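Local coordinates for protein copper-transporting ATPase (Sulfolobus solfataricus, PDB 2YJ3) that probably couples ATP hydrolysis to the movement of copper ions across the cell membrane, as a type IB P-type ATPase represented here by its catalytic domain, at residues E63-H68 against L86-F91; A59-A64 against G101-K106. The protein carries 1 engineered substitution. All coordinates share one frame; numbering follows the deposited sequence.

Contact 1. Residues E63-H68 against L86-F91; sequences EALSSH and LEVKDF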
loop_
_atom_site.group_PDB
_atom_site.type_symbol
_atom_site.label_atom_id
_atom_site.label_comp_id
_atom_site.label_asym_id
_atom_site.label_seq_id
_atom_site.Cartn_x
_atom_site.Cartn_y
_atom_site.Cartn_z
ATOM N N GLU A 63 1.270 1.192 -19.867
ATOM C CA GLU A 63 1.135 1.542 -18.456
ATOM C C GLU A 63 1.104 3.058 -18.232
ATOM O O GLU A 63 0.619 3.530 -17.195
ATOM C CB GLU A 63 2.259 0.899 -17.635
ATOM C CG GLU A 63 2.135 -0.598 -17.483
ATOM C CD GLU A 63 1.042 -1.009 -16.503
ATOM O OE1 GLU A 63 0.045 -0.274 -16.357
ATOM O OE2 GLU A 63 1.185 -2.071 -15.866
ATOM N N ALA A 64 1.612 3.820 -19.200
ATOM C CA ALA A 64 1.647 5.279 -19.063
ATOM C C ALA A 64 0.265 5.913 -19.058
ATOM O O ALA A 64 0.123 7.108 -18.819
ATOM C CB ALA A 64 2.519 5.913 -20.155
ATOM N N LEU A 65 -0.769 5.123 -19.298
ATOM C CA LEU A 65 -2.125 5.682 -19.347
ATOM C C LEU A 65 -2.909 5.343 -18.090
ATOM O O LEU A 65 -4.071 5.690 -17.964
ATOM C CB LEU A 65 -2.853 5.168 -20.581
ATOM C CG LEU A 65 -2.101 5.441 -21.886
ATOM C CD1 LEU A 65 -2.842 4.872 -23.107
ATOM C CD2 LEU A 65 -1.887 6.938 -22.049
ATOM N N SER A 66 -2.261 4.659 -17.156
ATOM C CA SER A 66 -2.887 4.318 -15.887
ATOM C C SER A 66 -2.238 5.096 -14.748
ATOM O O SER A 66 -1.075 5.483 -14.837
ATOM C CB SER A 66 -2.761 2.821 -15.625
ATOM O OG SER A 66 -2.811 2.559 -14.235
ATOM N N SER A 67 -2.994 5.321 -13.677
ATOM C CA SER A 67 -2.493 6.046 -12.516
ATOM C C SER A 67 -2.210 5.082 -11.365
ATOM O O SER A 67 -1.791 5.481 -10.279
ATOM C CB SER A 67 -3.483 7.143 -12.090
ATOM O OG SER A 67 -4.780 6.605 -11.888
ATOM N N HIS A 68 -2.442 3.802 -11.614
ATOM C CA HIS A 68 -2.101 2.779 -10.642
ATOM C C HIS A 68 -0.587 2.823 -10.304
ATOM O O HIS A 68 0.246 3.059 -11.182
ATOM C CB HIS A 68 -2.517 1.420 -11.181
ATOM C CG HIS A 68 -2.642 0.365 -10.129
ATOM N ND1 HIS A 68 -1.565 -0.375 -9.691
ATOM C CD2 HIS A 68 -3.715 -0.074 -9.432
ATOM C CE1 HIS A 68 -1.972 -1.231 -8.769
ATOM N NE2 HIS A 68 -3.271 -1.071 -8.595
ATOM N N LEU A 86 5.642 5.227 -26.372
ATOM C CA LEU A 86 5.106 5.098 -27.728
ATOM C C LEU A 86 3.609 5.431 -27.782
ATOM O O LEU A 86 2.907 5.358 -26.771
ATOM C CB LEU A 86 5.358 3.677 -28.243
ATOM C CG LEU A 86 6.713 3.341 -28.880
ATOM C CD1 LEU A 86 7.728 4.465 -28.707
ATOM C CD2 LEU A 86 7.269 2.006 -28.358
ATOM N N GLU A 87 3.112 5.799 -28.957
ATOM C CA GLU A 87 1.676 6.067 -29.086
ATOM C C GLU A 87 0.825 4.799 -28.960
ATOM O O GLU A 87 0.997 3.846 -29.712
ATOM C CB GLU A 87 1.359 6.794 -30.397
ATOM N N VAL A 88 -0.103 4.811 -28.007
ATOM C CA VAL A 88 -1.059 3.720 -27.807
ATOM C C VAL A 88 -2.464 4.104 -28.276
ATOM O O VAL A 88 -2.887 5.244 -28.100
ATOM C CB VAL A 88 -1.177 3.347 -26.318
ATOM C CG1 VAL A 88 -2.228 2.207 -26.108
ATOM C CG2 VAL A 88 0.187 2.975 -25.745
ATOM N N LYS A 89 -3.175 3.143 -28.858
ATOM C CA LYS A 89 -4.584 3.299 -29.205
ATOM C C LYS A 89 -5.404 2.215 -28.512
ATOM O O LYS A 89 -4.876 1.170 -28.117
ATOM C CB LYS A 89 -4.791 3.206 -30.722
ATOM N N ASP A 90 -6.698 2.470 -28.369
ATOM C CA ASP A 90 -7.632 1.509 -27.791
ATOM C C ASP A 90 -7.295 1.118 -26.356
ATOM O O ASP A 90 -7.518 -0.013 -25.939
ATOM C CB ASP A 90 -7.721 0.261 -28.664
ATOM C CG ASP A 90 -8.333 0.545 -30.010
ATOM O OD1 ASP A 90 -9.317 1.315 -30.063
ATOM O OD2 ASP A 90 -7.835 0.005 -31.017
ATOM N N PHE A 91 -6.766 2.055 -25.590
ATOM C CA PHE A 91 -6.432 1.741 -24.213
ATOM C C PHE A 91 -7.659 1.224 -23.475
ATOM O O PHE A 91 -8.775 1.709 -23.677
ATOM C CB PHE A 91 -5.881 2.968 -23.517
ATOM C CG PHE A 91 -5.595 2.763 -22.067
ATOM C CD1 PHE A 91 -4.459 2.070 -21.665
ATOM C CD2 PHE A 91 -6.440 3.287 -21.101
ATOM C CE1 PHE A 91 -4.188 1.906 -20.336
ATOM C CE2 PHE A 91 -6.177 3.119 -19.760
ATOM C CZ PHE A 91 -5.049 2.436 -19.369
#
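Leu65 lies over one face of the Phe91 ring, a CH-pi contact that ties the loop after helix 53-63 to the start of edge strand 91-94 in the nucleotide-binding domain of this P-type ATPase. Leu65 CB stands above the ring centre, 3.6 Å from the Phe91 centroid and only 13° off the ring normal. The rest of the leucine runs back along the phenylalanine in the opposite sense, bringing Leu65 CD1 to 3.6 Å from Phe91 CB. That same methyl meets Val88, with Leu65 CD1 3.9 Å from Val88 CB, so one leucine touches Val88, before the corner at Asp90, and Phe91, which opens the strand. With CG swung opposite the backbone N (chi1 176°), the Phe91 ring lies against the 63-68 loop, where it also touches Val62 and Val99. A serine in place of Phe91 would probably leave Leu65 CB without the face it rests on and open a gap beside Val62. No hydrogen bond crosses between the segments; the loop is shaped from within. A type I turn runs from Glu63 to Ser66, closed by Ser66 N to Glu63 O at 3.1 Å. Glu63 and His68, at the two ends of the loop, bind ATP and AMP in crystal structures of this protein, and His68 ND1 caps the next helix at Ile70 N. Ser66 OG is hydrogen-bonded to Glu93 OE2 and also completes an ST turn, accepting His68 N at 2.9 Å with an N-H...O angle of 151°.

Contact 2. Residues A59-A64 against G101-K106; sequences AASVEA and GKISDK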
loop_
_atom_site.group_PDB
_atom_site.type_symbol
_atom_site.label_atom_id
_atom_site.label_comp_id
_atom_site.label_asym_id
_atom_site.label_seq_id
_atom_site.Cartn_x
_atom_site.Cartn_y
_atom_site.Cartn_z
ATOM N N ALA A 59 5.244 -2.340 -22.843
ATOM C CA ALA A 59 4.570 -2.382 -21.551
ATOM C C ALA A 59 4.460 -0.980 -20.922
ATOM O O ALA A 59 3.416 -0.599 -20.433
ATOM C CB ALA A 59 5.316 -3.308 -20.618
ATOM N N ALA A 60 5.558 -0.233 -20.919
ATOM C CA ALA A 60 5.588 1.095 -20.314
ATOM C C ALA A 60 4.659 2.045 -21.048
ATOM O O ALA A 60 3.994 2.899 -20.435
ATOM C CB ALA A 60 7.038 1.650 -20.324
ATOM N N SER A 61 4.627 1.908 -22.371
ATOM C CA SER A 61 3.782 2.749 -23.202
ATOM C C SER A 61 2.310 2.536 -22.852
ATOM O O SER A 61 1.543 3.488 -22.801
ATOM C CB SER A 61 4.034 2.487 -24.694
ATOM O OG SER A 61 5.357 2.828 -25.070
ATOM N N VAL A 62 1.903 1.294 -22.605
ATOM C CA VAL A 62 0.522 1.073 -22.186
ATOM C C VAL A 62 0.316 1.512 -20.729
ATOM O O VAL A 62 -0.690 2.135 -20.391
ATOM C CB VAL A 62 0.084 -0.396 -22.376
ATOM C CG1 VAL A 62 -1.323 -0.592 -21.848
ATOM C CG2 VAL A 62 0.158 -0.777 -23.846
ATOM N N GLU A 63 1.270 1.192 -19.867
ATOM C CA GLU A 63 1.135 1.542 -18.456
ATOM C C GLU A 63 1.104 3.058 -18.232
ATOM O O GLU A 63 0.619 3.530 -17.195
ATOM C CB GLU A 63 2.259 0.899 -17.635
ATOM C CG GLU A 63 2.135 -0.598 -17.483
ATOM C CD GLU A 63 1.042 -1.009 -16.503
ATOM O OE1 GLU A 63 0.045 -0.274 -16.357
ATOM O OE2 GLU A 63 1.185 -2.071 -15.866
ATOM N N ALA A 64 1.612 3.820 -19.200
ATOM C CA ALA A 64 1.647 5.279 -19.063
ATOM C C ALA A 64 0.265 5.913 -19.058
ATOM O O ALA A 64 0.123 7.108 -18.819
ATOM C CB ALA A 64 2.519 5.913 -20.155
ATOM N N GLY A 101 -3.734 -2.329 -24.761
ATOM C CA GLY A 101 -3.669 -1.301 -25.787
ATOM C C GLY A 101 -3.029 -1.787 -27.072
ATOM O O GLY A 101 -2.409 -2.845 -27.111
ATOM N N LYS A 102 -3.158 -0.994 -28.128
ATOM C CA LYS A 102 -2.573 -1.350 -29.413
ATOM C C LYS A 102 -1.429 -0.420 -29.798
ATOM O O LYS A 102 -1.553 0.801 -29.723
ATOM C CB LYS A 102 -3.654 -1.354 -30.499
ATOM C CG LYS A 102 -3.169 -1.669 -31.915
ATOM C CD LYS A 102 -4.381 -2.022 -32.801
ATOM C CE LYS A 102 -4.154 -1.695 -34.277
ATOM N NZ LYS A 102 -4.083 -0.227 -34.540
ATOM N N ILE A 103 -0.316 -1.015 -30.207
ATOM C CA ILE A 103 0.856 -0.270 -30.636
ATOM C C ILE A 103 1.410 -0.988 -31.852
ATOM O O ILE A 103 1.503 -2.224 -31.857
ATOM C CB ILE A 103 1.961 -0.281 -29.553
ATOM C CG1 ILE A 103 1.440 0.209 -28.204
ATOM C CG2 ILE A 103 3.191 0.510 -30.000
ATOM C CD1 ILE A 103 2.507 0.131 -27.109
ATOM N N SER A 104 1.777 -0.217 -32.872
ATOM C CA SER A 104 2.327 -0.761 -34.112
ATOM C C SER A 104 1.589 -2.008 -34.596
ATOM O O SER A 104 2.210 -3.043 -34.860
ATOM C CB SER A 104 3.824 -1.052 -33.961
ATOM O OG SER A 104 4.586 0.151 -33.988
ATOM N N ASP A 105 0.268 -1.897 -34.707
ATOM C CA ASP A 105 -0.593 -2.992 -35.184
ATOM C C ASP A 105 -0.617 -4.205 -34.261
ATOM O O ASP A 105 -1.216 -5.220 -34.598
ATOM C CB ASP A 105 -0.183 -3.454 -36.587
ATOM C CG ASP A 105 -0.317 -2.363 -37.628
ATOM O OD1 ASP A 105 -1.191 -1.476 -37.473
ATOM O OD2 ASP A 105 0.456 -2.401 -38.610
ATOM N N LYS A 106 0.059 -4.107 -33.120
ATOM C CA LYS A 106 0.153 -5.214 -32.168
ATOM C C LYS A 106 -0.662 -4.952 -30.900
ATOM O O LYS A 106 -0.699 -3.828 -30.387
ATOM C CB LYS A 106 1.620 -5.475 -31.794
ATOM C CG LYS A 106 2.330 -6.500 -32.674
ATOM C CD LYS A 106 3.511 -5.899 -33.417
ATOM C CE LYS A 106 4.428 -5.132 -32.475
ATOM N NZ LYS A 106 5.855 -5.579 -32.589
#
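This is a buried, apolar helix-on-sheet contact: the last turn of helix 53-63 rests on strand 98-103 of the antiparallel sheet in the nucleotide-binding domain. The short axes pass 9.1 Å apart, their directions 132° from parallel. On the strand, Ile103 reaches the helix: its delta methyl meets two consecutive residues, Ile103 CD1 being 3.7 Å from Ser61 CB and 4.1 Å from Val62 CG2. Its reach comes from an extended outer chain (chi2 177°), which pushes CD1 toward the helix, while Val88 touches both Ile103 and Ser61 and adds to the same apolar patch. Val62 spreads its two methyls along the strand. CG2 goes to the isoleucine, and Val62 CG1 lies 4.2 Å from Gly101 N. Gly101 is the residue whose CA comes nearest to Val62, and a side chain on it would point at the helix; a beta carbon there would stand just 3.4 Å from Val62 CG2, a tight fit. Beyond Ile103 the strand turns back through a type I' turn, Ile103 to Lys106, with Ile103 N to Lys106 O at 2.8 Å and Lys106 N to Ile103 O at 2.7 Å. Lys106 NZ then bonds Tyr58 OH, a second link between hairpin and helix. The hydroxyl of Ser61 is turned to other partners, Ala57 O and Leu86 N, and offers only its CB to Ile103. With no hydrogen bond between the two segments, helix and strand are held here by apolar fit: a methyl on the serine methylene, methyl on methyl, and a methyl near the glycine backbone.

Both contacts belong to the nucleotide-binding domain, their centres about 7 Å apart, and both start from the end of helix 53-63, sharing Glu63 and Ala64. Along the chain that helix end comes first, then the 86-91 segment after helix 69-81, then the 101-106 hairpin. The later two segments are joined by backbone pairing between Lys89, just before edge strand 91-94, and Lys102 of neighbouring strand 98-103, Lys102 N lying 2.8 Å from Lys89 O in a probable hydrogen bond. Contact 2 seats the helix on the sheet, and contact 1 fastens the loop that follows it. The nucleotide-binding residues Glu63 and His68 lie in this joined chain, Glu63 packing on helix 69-81 and the sheet.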